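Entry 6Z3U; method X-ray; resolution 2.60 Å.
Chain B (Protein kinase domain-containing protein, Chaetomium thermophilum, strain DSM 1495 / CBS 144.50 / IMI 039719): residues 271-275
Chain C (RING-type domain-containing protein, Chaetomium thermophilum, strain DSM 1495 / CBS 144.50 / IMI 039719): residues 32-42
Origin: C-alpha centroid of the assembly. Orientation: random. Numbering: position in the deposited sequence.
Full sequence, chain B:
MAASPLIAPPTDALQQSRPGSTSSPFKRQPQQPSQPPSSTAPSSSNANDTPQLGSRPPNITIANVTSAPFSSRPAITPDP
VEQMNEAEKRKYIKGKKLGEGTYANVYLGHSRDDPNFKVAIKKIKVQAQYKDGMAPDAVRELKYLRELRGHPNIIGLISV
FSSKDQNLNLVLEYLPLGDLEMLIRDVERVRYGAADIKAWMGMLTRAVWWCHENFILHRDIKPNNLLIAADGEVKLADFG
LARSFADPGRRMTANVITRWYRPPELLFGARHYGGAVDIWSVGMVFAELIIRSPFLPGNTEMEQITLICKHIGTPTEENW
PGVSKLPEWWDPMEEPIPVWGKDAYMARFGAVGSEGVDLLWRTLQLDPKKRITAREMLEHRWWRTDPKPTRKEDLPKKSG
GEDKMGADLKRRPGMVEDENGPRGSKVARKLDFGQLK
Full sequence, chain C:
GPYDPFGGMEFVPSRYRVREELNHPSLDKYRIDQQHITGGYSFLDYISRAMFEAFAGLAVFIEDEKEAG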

ATOM      1  N   ARG B 271      10.958   7.138  15.733  1.00 38.24           N
ATOM      2  CA  ARG B 271      11.008   6.123  14.693  1.00 32.54           C
ATOM      3  C   ARG B 271       9.915   5.072  14.819  1.00 32.41           C
ATOM      4  O   ARG B 271       9.749   4.266  13.898  1.00 32.20           O
ATOM      5  CB  ARG B 271      12.371   5.414  14.708  1.00 43.03           C
ATOM      6  CG  ARG B 271      13.565   6.346  14.853  1.00 53.71           C
ATOM      7  CD  ARG B 271      13.824   7.129  13.578  1.00 46.11           C
ATOM      8  NE  ARG B 271      14.296   6.269  12.497  1.00 37.07           N
ATOM      9  CZ  ARG B 271      14.627   6.703  11.285  1.00 42.36           C
ATOM     10  NH1 ARG B 271      15.047   5.844  10.367  1.00 46.74           N
ATOM     11  NH2 ARG B 271      14.539   7.993  10.988  1.00 47.45           N
ATOM     12  N   HIS B 272       9.176   5.048  15.932  1.00 32.65           N
ATOM     13  CA  HIS B 272       8.112   4.066  16.170  1.00 38.49           C
ATOM     14  C   HIS B 272       6.872   4.830  16.626  1.00 31.90           C
ATOM     15  O   HIS B 272       6.599   4.941  17.823  1.00 37.92           O
ATOM     16  CB  HIS B 272       8.556   3.026  17.198  1.00 45.67           C
ATOM     17  CG  HIS B 272       9.752   2.232  16.772  1.00 35.23           C
ATOM     18  ND1 HIS B 272      10.888   2.127  17.544  1.00 36.61           N
ATOM     19  CD2 HIS B 272       9.985   1.498  15.658  1.00 37.85           C
ATOM     20  CE1 HIS B 272      11.775   1.371  16.920  1.00 37.25           C
ATOM     21  NE2 HIS B 272      11.249   0.973  15.775  1.00 40.79           N
ATOM     22  N   TYR B 273       6.117   5.347  15.663  1.00 35.36           N
ATOM     23  CA  TYR B 273       4.927   6.145  15.921  1.00 32.86           C
ATOM     24  C   TYR B 273       3.704   5.483  15.290  1.00 29.20           C
ATOM     25  O   TYR B 273       3.788   4.406  14.696  1.00 34.26           O
ATOM     26  CB  TYR B 273       5.113   7.570  15.389  1.00 34.77           C
ATOM     27  CG  TYR B 273       5.557   7.648  13.943  1.00 28.16           C
ATOM     28  CD1 TYR B 273       4.632   7.607  12.908  1.00 28.52           C
ATOM     29  CD2 TYR B 273       6.901   7.776  13.614  1.00 28.61           C
ATOM     30  CE1 TYR B 273       5.032   7.687  11.587  1.00 27.22           C
ATOM     31  CE2 TYR B 273       7.310   7.854  12.295  1.00 28.14           C
ATOM     32  CZ  TYR B 273       6.373   7.809  11.286  1.00 28.20           C
ATOM     33  OH  TYR B 273       6.782   7.890   9.974  1.00 27.19           O
ATOM     34  N   GLY B 274       2.556   6.142  15.431  1.00 30.38           N
ATOM     35  CA  GLY B 274       1.306   5.606  14.933  1.00 28.06           C
ATOM     36  C   GLY B 274       0.378   6.662  14.366  1.00 26.99           C
ATOM     37  O   GLY B 274       0.829   7.723  13.923  1.00 30.85           O
ATOM     38  N   GLY B 275      -0.927   6.382  14.380  1.00 26.74           N
ATOM     39  CA  GLY B 275      -1.883   7.299  13.784  1.00 25.76           C
ATOM     40  C   GLY B 275      -1.875   8.677  14.413  1.00 25.44           C
ATOM     41  O   GLY B 275      -2.257   9.658  13.770  1.00 24.60           O
TER
ATOM     42  N   ILE C  32       7.751  -2.687  26.326  1.00 51.40           N
ATOM     43  CA  ILE C  32       8.615  -2.066  27.323  1.00 58.84           C
ATOM     44  C   ILE C  32       9.802  -1.353  26.683  1.00 56.00           C
ATOM     45  O   ILE C  32      10.700  -0.892  27.394  1.00 51.62           O
ATOM     46  CB  ILE C  32       9.097  -3.091  28.366  1.00 55.33           C
ATOM     47  CG1 ILE C  32       9.763  -4.290  27.684  1.00 55.40           C
ATOM     48  CG2 ILE C  32       7.937  -3.539  29.245  1.00 58.52           C
ATOM     49  CD1 ILE C  32      10.215  -5.366  28.650  1.00 64.85           C
ATOM     50  N   ASP C  33       9.833  -1.260  25.357  1.00 56.28           N
ATOM     51  CA  ASP C  33      10.855  -0.465  24.694  1.00 51.45           C
ATOM     52  C   ASP C  33      10.527   1.013  24.858  1.00 48.07           C
ATOM     53  O   ASP C  33       9.424   1.455  24.521  1.00 51.18           O
ATOM     54  CB  ASP C  33      10.942  -0.831  23.215  1.00 45.23           C
ATOM     55  CG  ASP C  33      12.009  -0.042  22.485  1.00 51.84           C
ATOM     56  OD1 ASP C  33      12.818   0.630  23.160  1.00 50.00           O
ATOM     57  OD2 ASP C  33      12.042  -0.091  21.237  1.00 56.46           O
ATOM     58  N   GLN C  34      11.484   1.777  25.389  1.00 50.66           N
ATOM     59  CA  GLN C  34      11.239   3.193  25.644  1.00 46.24           C
ATOM     60  C   GLN C  34      10.795   3.915  24.378  1.00 51.49           C
ATOM     61  O   GLN C  34       9.876   4.742  24.415  1.00 56.53           O
ATOM     62  CB  GLN C  34      12.497   3.844  26.221  1.00 46.91           C
ATOM     63  CG  GLN C  34      12.259   5.220  26.817  1.00 47.27           C
ATOM     64  CD  GLN C  34      11.376   5.174  28.051  1.00 54.94           C
ATOM     65  OE1 GLN C  34      10.314   5.795  28.089  1.00 62.52           O
ATOM     66  NE2 GLN C  34      11.810   4.437  29.067  1.00 61.55           N
ATOM     67  N   GLN C  35      11.427   3.609  23.242  1.00 51.68           N
ATOM     68  CA  GLN C  35      11.121   4.338  22.017  1.00 41.02           C
ATOM     69  C   GLN C  35       9.714   4.037  21.516  1.00 40.47           C
ATOM     70  O   GLN C  35       9.071   4.912  20.926  1.00 47.04           O
ATOM     71  CB  GLN C  35      12.149   4.007  20.937  1.00 40.04           C
ATOM     72  CG  GLN C  35      12.909   5.220  20.416  1.00 47.07           C
ATOM     73  CD  GLN C  35      13.790   5.865  21.476  1.00 48.96           C
ATOM     74  OE1 GLN C  35      13.742   7.077  21.685  1.00 45.80           O
ATOM     75  NE2 GLN C  35      14.606   5.055  22.140  1.00 59.52           N
ATOM     76  N   HIS C  36       9.217   2.819  21.740  1.00 41.14           N
ATOM     77  CA  HIS C  36       7.887   2.473  21.251  1.00 40.74           C
ATOM     78  C   HIS C  36       6.798   3.140  22.080  1.00 41.62           C
ATOM     79  O   HIS C  36       5.810   3.640  21.531  1.00 52.24           O
ATOM     80  CB  HIS C  36       7.697   0.959  21.263  1.00 41.45           C
ATOM     81  CG  HIS C  36       8.365   0.258  20.125  1.00 40.50           C
ATOM     82  ND1 HIS C  36       9.735   0.177  20.004  1.00 48.53           N
ATOM     83  CD2 HIS C  36       7.852  -0.399  19.058  1.00 39.72           C
ATOM     84  CE1 HIS C  36      10.038  -0.499  18.910  1.00 43.90           C
ATOM     85  NE2 HIS C  36       8.913  -0.858  18.317  1.00 39.31           N
ATOM     86  N   ILE C  37       6.959   3.157  23.402  1.00 43.31           N
ATOM     87  CA  ILE C  37       5.941   3.753  24.259  1.00 45.19           C
ATOM     88  C   ILE C  37       6.004   5.273  24.187  1.00 44.05           C
ATOM     89  O   ILE C  37       5.008   5.935  23.875  1.00 48.65           O
ATOM     90  CB  ILE C  37       6.090   3.238  25.706  1.00 50.57           C
ATOM     91  CG1 ILE C  37       7.483   3.549  26.266  1.00 59.77           C
ATOM     92  CG2 ILE C  37       5.808   1.742  25.756  1.00 47.60           C
ATOM     93  CD1 ILE C  37       7.877   2.699  27.461  1.00 49.52           C
ATOM     94  N   THR C  38       7.176   5.852  24.449  1.00 44.05           N
ATOM     95  CA  THR C  38       7.296   7.304  24.451  1.00 47.36           C
ATOM     96  C   THR C  38       7.079   7.903  23.067  1.00 42.18           C
ATOM     97  O   THR C  38       6.806   9.102  22.960  1.00 42.26           O
ATOM     98  CB  THR C  38       8.667   7.719  24.988  1.00 47.38           C
ATOM     99  OG1 THR C  38       8.593   9.047  25.520  1.00 50.00           O
ATOM    100  CG2 THR C  38       9.708   7.686  23.883  1.00 50.44           C
ATOM    101  N   GLY C  39       7.195   7.099  22.009  1.00 40.85           N
ATOM    102  CA  GLY C  39       6.984   7.572  20.657  1.00 39.41           C
ATOM    103  C   GLY C  39       5.573   7.425  20.141  1.00 39.17           C
ATOM    104  O   GLY C  39       5.243   7.981  19.089  1.00 38.29           O
ATOM    105  N   GLY C  40       4.731   6.680  20.852  1.00 40.12           N
ATOM    106  CA  GLY C  40       3.339   6.556  20.483  1.00 40.18           C
ATOM    107  C   GLY C  40       3.013   5.423  19.542  1.00 39.26           C
ATOM    108  O   GLY C  40       2.062   5.537  18.763  1.00 46.67           O
ATOM    109  N   TYR C  41       3.764   4.326  19.586  1.00 39.14           N
ATOM    110  CA  TYR C  41       3.422   3.172  18.769  1.00 38.59           C
ATOM    111  C   TYR C  41       2.211   2.465  19.363  1.00 39.79           C
ATOM    112  O   TYR C  41       2.169   2.187  20.565  1.00 47.82           O
ATOM    113  CB  TYR C  41       4.596   2.200  18.666  1.00 38.45           C
ATOM    114  CG  TYR C  41       4.307   1.042  17.736  1.00 38.00           C
ATOM    115  CD1 TYR C  41       3.633  -0.087  18.187  1.00 42.11           C
ATOM    116  CD2 TYR C  41       4.689   1.086  16.402  1.00 36.70           C
ATOM    117  CE1 TYR C  41       3.356  -1.141  17.338  1.00 38.85           C
ATOM    118  CE2 TYR C  41       4.418   0.034  15.547  1.00 36.47           C
ATOM    119  CZ  TYR C  41       3.749  -1.075  16.021  1.00 38.69           C
ATOM    120  OH  TYR C  41       3.474  -2.127  15.177  1.00 48.36           O
ATOM    121  N   SER C  42       1.227   2.176  18.519  1.00 39.32           N
ATOM    122  CA  SER C  42      -0.013   1.545  18.949  1.00 40.50           C
ATOM    123  C   SER C  42       0.088   0.041  18.728  1.00 50.43           C
ATOM    124  O   SER C  42       0.100  -0.427  17.585  1.00 57.94           O
ATOM    125  CB  SER C  42      -1.205   2.118  18.189  1.00 46.49           C
ATOM    126  OG  SER C  42      -2.376   1.373  18.471  1.00 55.51           O
TER

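The chain B stretch, residues 271–275, is irregular, whereas the chain C stretch is built around a short helix that begins after Asp C33. The helix is held by backbone bonds such as Thr C38 N to Gln C34 O (2.9 Å) and closes at Gly C40 in a Schellman motif. There the chain takes a positive phi (90°), and two bonds run back into the last turn: Tyr C41 N to His C36 O at 2.9 Å and Gly C40 N to Ile C37 O at 3.1 Å. At these backbone angles a side chain on Gly C40 would be jammed against the carbonyl oxygen of Gly C39, so the turn itself calls for glycine.

Chain B packs against this helix and the turn that follows it. The CA atoms of His B272 and His C36 lie 5.3 Å apart, and those of Tyr B273 and Tyr C41 4.4 Å. Close as the backbones are, no hydrogen bond joins the two stretches. His B272 O comes within 3.4 Å of Tyr C41 N, and Gly B274 N within 3.4 Å of Gly C40 O, but in both pairs the angle is poor; Tyr C41 N is instead engaged by His C36 O within its own turn. The approach is thus one of packing, and it depends on little bulk at the glycines. His B272 O lies 3.5 Å from Gly C39 C, and a CB on Gly C39 would clash with both His B272 O and Gln C35 O. A CB on Gly B274 would likewise be tight against Gly C40 O.

Among the side chains, His B272 dominates, with 119 Å² of its surface covered by the chain C stretch out of 355 Å² buried on both sides together. Its CA-to-CB bond points toward the chain C stretch, and its imidazole forms an offset stack with that of His C36, the centroids 3.8 Å apart and the planes inclined by 22°. The closest atoms of the pair are His B272 ND1 and His C36 CE1, at 3.1 Å. His B272 CB adds a CH-pi contact, 3.9 Å from the centroid of the His C36 ring and almost on the ring normal. Although His B272 ND1 and His C36 ND1 are only 3.3 Å apart, their geometry is poor for a hydrogen bond, as expected for rings meeting face to face.

Asp C33 helps to fix the ring of His C36. Its OD2 accepts a hydrogen bond from His C36 ND1 at 2.6 Å, while OD1 caps the helix through a weak bond from Gln C35 N at 3.3 Å. The same residue therefore links the start of the helix to the stacked imidazole. Gln C35 CB lies at the edge of the His B272 ring, 4.1 Å from His B272 ND1.

Tyr C41 borders the other end of the contact, its ring edge near His B272 C and its CD2 3.8 Å from Tyr B273 O. The CA-to-CB bond of Tyr B273 points away from the chain C stretch overall, though CB still touches it, and its hydroxyl is hydrogen-bonded elsewhere in the structure.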